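Local structure of demethylmenaquinone Methyltransferase (Thermus thermophilus, 1J3L) at residues A[16-22]-A[146-152]. The protein belongs to the RraA-like family despite its methyltransferase name, and assembles as a trimer whose subunits each fold around a mixed beta sheet. Residues are numbered along the deposited sequence; the frame is centred on the assembly and turned at random.
Sequences EALPMVF and DEDGLLL
A short strand can join a sheet by pairing with the second arm of a beta hairpin, as 16-18 does with 149-152: antiparallel, axes 4.7 Å apart at 163°. Glu16 and Leu152 form a hydrogen-bonded pair, Glu16 N to Leu152 O 2.9 Å and Leu152 N to Glu16 O 2.8 Å. Ala17 opposes Leu151 in a non-hydrogen-bonded pair; Ala17 CA makes a CA-H...O contact of 3.2 Å with Leu150 O. Leu18 repeats the reciprocal hydrogen bonds with Leu150 (Leu18 N to Leu150 O 2.9 Å, Leu150 N to Leu18 O 3.0 Å) and, chi1 m and chi2 t, sets its CD1 4.2 Å from Leu150 CD1. The side chain of Pro19 points away, while the extended backbone carries on to selenomethionine Met20 (phi/psi -79/73, chi1 t), centre of an inverse gamma turn, whose CA lies 4.1 Å from Gly149 CA and CE 3.2 Å from Asp146 O. Phe22 (chi1 m) brings CE1 to 4.2 Å from Leu150 CD1. Facing Met20 is the type I turn Asp146-Gly149, with an Asx turn (Asp148 N to Asp146 OD1 2.7 Å); Gly149, at phi/psi 125/-159, has no room for a CB. Strand 142-146 flanks 149-153, helix 5-11 packs on Leu151, strand 135-137 meets Leu18 and Leu152, and Leu109 of strand 107-110 touches Met20, Phe22 and Leu150.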
loop_
_atom_site.group_PDB
_atom_site.type_symbol
_atom_site.label_atom_id
_atom_site.label_comp_id
_atom_site.label_asym_id
_atom_site.label_seq_id
_atom_site.Cartn_x
_atom_site.Cartn_y
_atom_site.Cartn_z
ATOM N N GLU A 16 -19.160 -11.075 7.604
ATOM C CA GLU A 16 -18.424 -9.839 7.811
ATOM C C GLU A 16 -17.262 -9.883 6.833
ATOM O O GLU A 16 -16.758 -10.956 6.522
ATOM C CB GLU A 16 -17.898 -9.771 9.241
ATOM C CG GLU A 16 -18.938 -9.389 10.273
ATOM C CD GLU A 16 -19.216 -7.908 10.275
ATOM O OE1 GLU A 16 -19.647 -7.397 9.221
ATOM O OE2 GLU A 16 -18.999 -7.258 11.325
ATOM N N ALA A 17 -16.844 -8.724 6.343
ATOM C CA ALA A 17 -15.750 -8.673 5.383
ATOM C C ALA A 17 -14.753 -7.548 5.668
ATOM O O ALA A 17 -15.111 -6.482 6.180
ATOM C CB ALA A 17 -16.313 -8.525 3.964
ATOM N N LEU A 18 -13.493 -7.813 5.345
ATOM C CA LEU A 18 -12.432 -6.838 5.519
ATOM C C LEU A 18 -11.773 -6.617 4.163
ATOM O O LEU A 18 -11.586 -7.562 3.388
ATOM C CB LEU A 18 -11.401 -7.339 6.534
ATOM C CG LEU A 18 -11.824 -7.227 8.000
ATOM C CD1 LEU A 18 -10.794 -7.868 8.903
ATOM C CD2 LEU A 18 -11.994 -5.767 8.347
ATOM N N PRO A 19 -11.448 -5.356 3.838
ATOM C CA PRO A 19 -10.803 -5.070 2.553
ATOM C C PRO A 19 -9.383 -5.637 2.556
ATOM O O PRO A 19 -8.809 -5.891 3.617
ATOM C CB PRO A 19 -10.830 -3.541 2.485
ATOM C CG PRO A 19 -10.763 -3.144 3.942
ATOM C CD PRO A 19 -11.696 -4.118 4.599
HETATM N N MSE A 20 -8.832 -5.850 1.370
HETATM C CA MSE A 20 -7.483 -6.382 1.255
HETATM C C MSE A 20 -6.466 -5.267 1.481
HETATM O O MSE A 20 -5.832 -4.796 0.544
HETATM C CB MSE A 20 -7.279 -7.028 -0.126
HETATM C CG MSE A 20 -5.919 -7.707 -0.301
HETATM SE SE MSE A 20 -5.267 -8.500 1.339
HETATM C CE MSE A 20 -6.610 -9.852 1.574
ATOM N N VAL A 21 -6.332 -4.848 2.737
ATOM C CA VAL A 21 -5.402 -3.792 3.121
ATOM C C VAL A 21 -4.204 -4.402 3.863
ATOM O O VAL A 21 -3.453 -3.713 4.552
ATOM C CB VAL A 21 -6.099 -2.746 4.014
ATOM C CG1 VAL A 21 -7.238 -2.100 3.244
ATOM C CG2 VAL A 21 -6.632 -3.402 5.283
ATOM N N PHE A 22 -4.051 -5.714 3.721
ATOM C CA PHE A 22 -2.945 -6.439 4.325
ATOM C C PHE A 22 -1.984 -6.848 3.207
ATOM O O PHE A 22 -2.402 -7.074 2.081
ATOM C CB PHE A 22 -3.436 -7.708 5.029
ATOM C CG PHE A 22 -4.298 -7.452 6.226
ATOM C CD1 PHE A 22 -5.646 -7.143 6.079
ATOM C CD2 PHE A 22 -3.768 -7.555 7.513
ATOM C CE1 PHE A 22 -6.463 -6.942 7.202
ATOM C CE2 PHE A 22 -4.575 -7.354 8.643
ATOM C CZ PHE A 22 -5.924 -7.049 8.485
ATOM N N ASP A 146 -8.340 -14.170 0.175
ATOM C CA ASP A 146 -7.830 -14.151 -1.189
ATOM C C ASP A 146 -7.532 -12.710 -1.610
ATOM O O ASP A 146 -7.606 -11.797 -0.791
ATOM C CB ASP A 146 -8.825 -14.813 -2.159
ATOM C CG ASP A 146 -10.163 -14.103 -2.210
ATOM O OD1 ASP A 146 -10.175 -12.856 -2.254
ATOM O OD2 ASP A 146 -11.206 -14.794 -2.225
ATOM N N GLU A 147 -7.197 -12.516 -2.885
ATOM C CA GLU A 147 -6.873 -11.196 -3.422
ATOM C C GLU A 147 -7.943 -10.116 -3.251
ATOM O O GLU A 147 -7.634 -8.931 -3.340
ATOM C CB GLU A 147 -6.528 -11.297 -4.908
ATOM C CG GLU A 147 -7.696 -11.682 -5.803
ATOM C CD GLU A 147 -7.856 -13.188 -5.976
ATOM O OE1 GLU A 147 -7.089 -13.960 -5.359
ATOM O OE2 GLU A 147 -8.756 -13.600 -6.741
ATOM N N ASP A 148 -9.192 -10.507 -3.019
ATOM C CA ASP A 148 -10.248 -9.517 -2.853
ATOM C C ASP A 148 -10.518 -9.203 -1.392
ATOM O O ASP A 148 -11.402 -8.404 -1.084
ATOM C CB ASP A 148 -11.555 -9.978 -3.516
ATOM C CG ASP A 148 -11.426 -10.142 -5.022
ATOM O OD1 ASP A 148 -11.000 -9.179 -5.696
ATOM O OD2 ASP A 148 -11.760 -11.235 -5.530
ATOM N N GLY A 149 -9.775 -9.835 -0.491
ATOM C CA GLY A 149 -9.985 -9.564 0.919
ATOM C C GLY A 149 -10.278 -10.761 1.806
ATOM O O GLY A 149 -9.971 -11.901 1.462
ATOM N N LEU A 150 -10.883 -10.489 2.957
ATOM C CA LEU A 150 -11.199 -11.524 3.936
ATOM C C LEU A 150 -12.686 -11.614 4.233
ATOM O O LEU A 150 -13.331 -10.604 4.515
ATOM C CB LEU A 150 -10.477 -11.240 5.252
ATOM C CG LEU A 150 -9.013 -10.801 5.214
ATOM C CD1 LEU A 150 -8.532 -10.521 6.631
ATOM C CD2 LEU A 150 -8.178 -11.874 4.581
ATOM N N LEU A 151 -13.224 -12.829 4.179
ATOM C CA LEU A 151 -14.631 -13.050 4.477
ATOM C C LEU A 151 -14.746 -13.899 5.745
ATOM O O LEU A 151 -14.127 -14.959 5.856
ATOM C CB LEU A 151 -15.328 -13.764 3.317
ATOM C CG LEU A 151 -16.849 -13.938 3.469
ATOM C CD1 LEU A 151 -17.529 -12.577 3.452
ATOM C CD2 LEU A 151 -17.391 -14.803 2.348
ATOM N N LEU A 152 -15.534 -13.418 6.699
ATOM C CA LEU A 152 -15.749 -14.116 7.961
ATOM C C LEU A 152 -17.194 -14.601 8.046
ATOM O O LEU A 152 -18.117 -13.790 8.082
ATOM C CB LEU A 152 -15.473 -13.178 9.136
ATOM C CG LEU A 152 -14.053 -12.657 9.359
ATOM C CD1 LEU A 152 -14.082 -11.662 10.507
ATOM C CD2 LEU A 152 -13.113 -13.815 9.677
#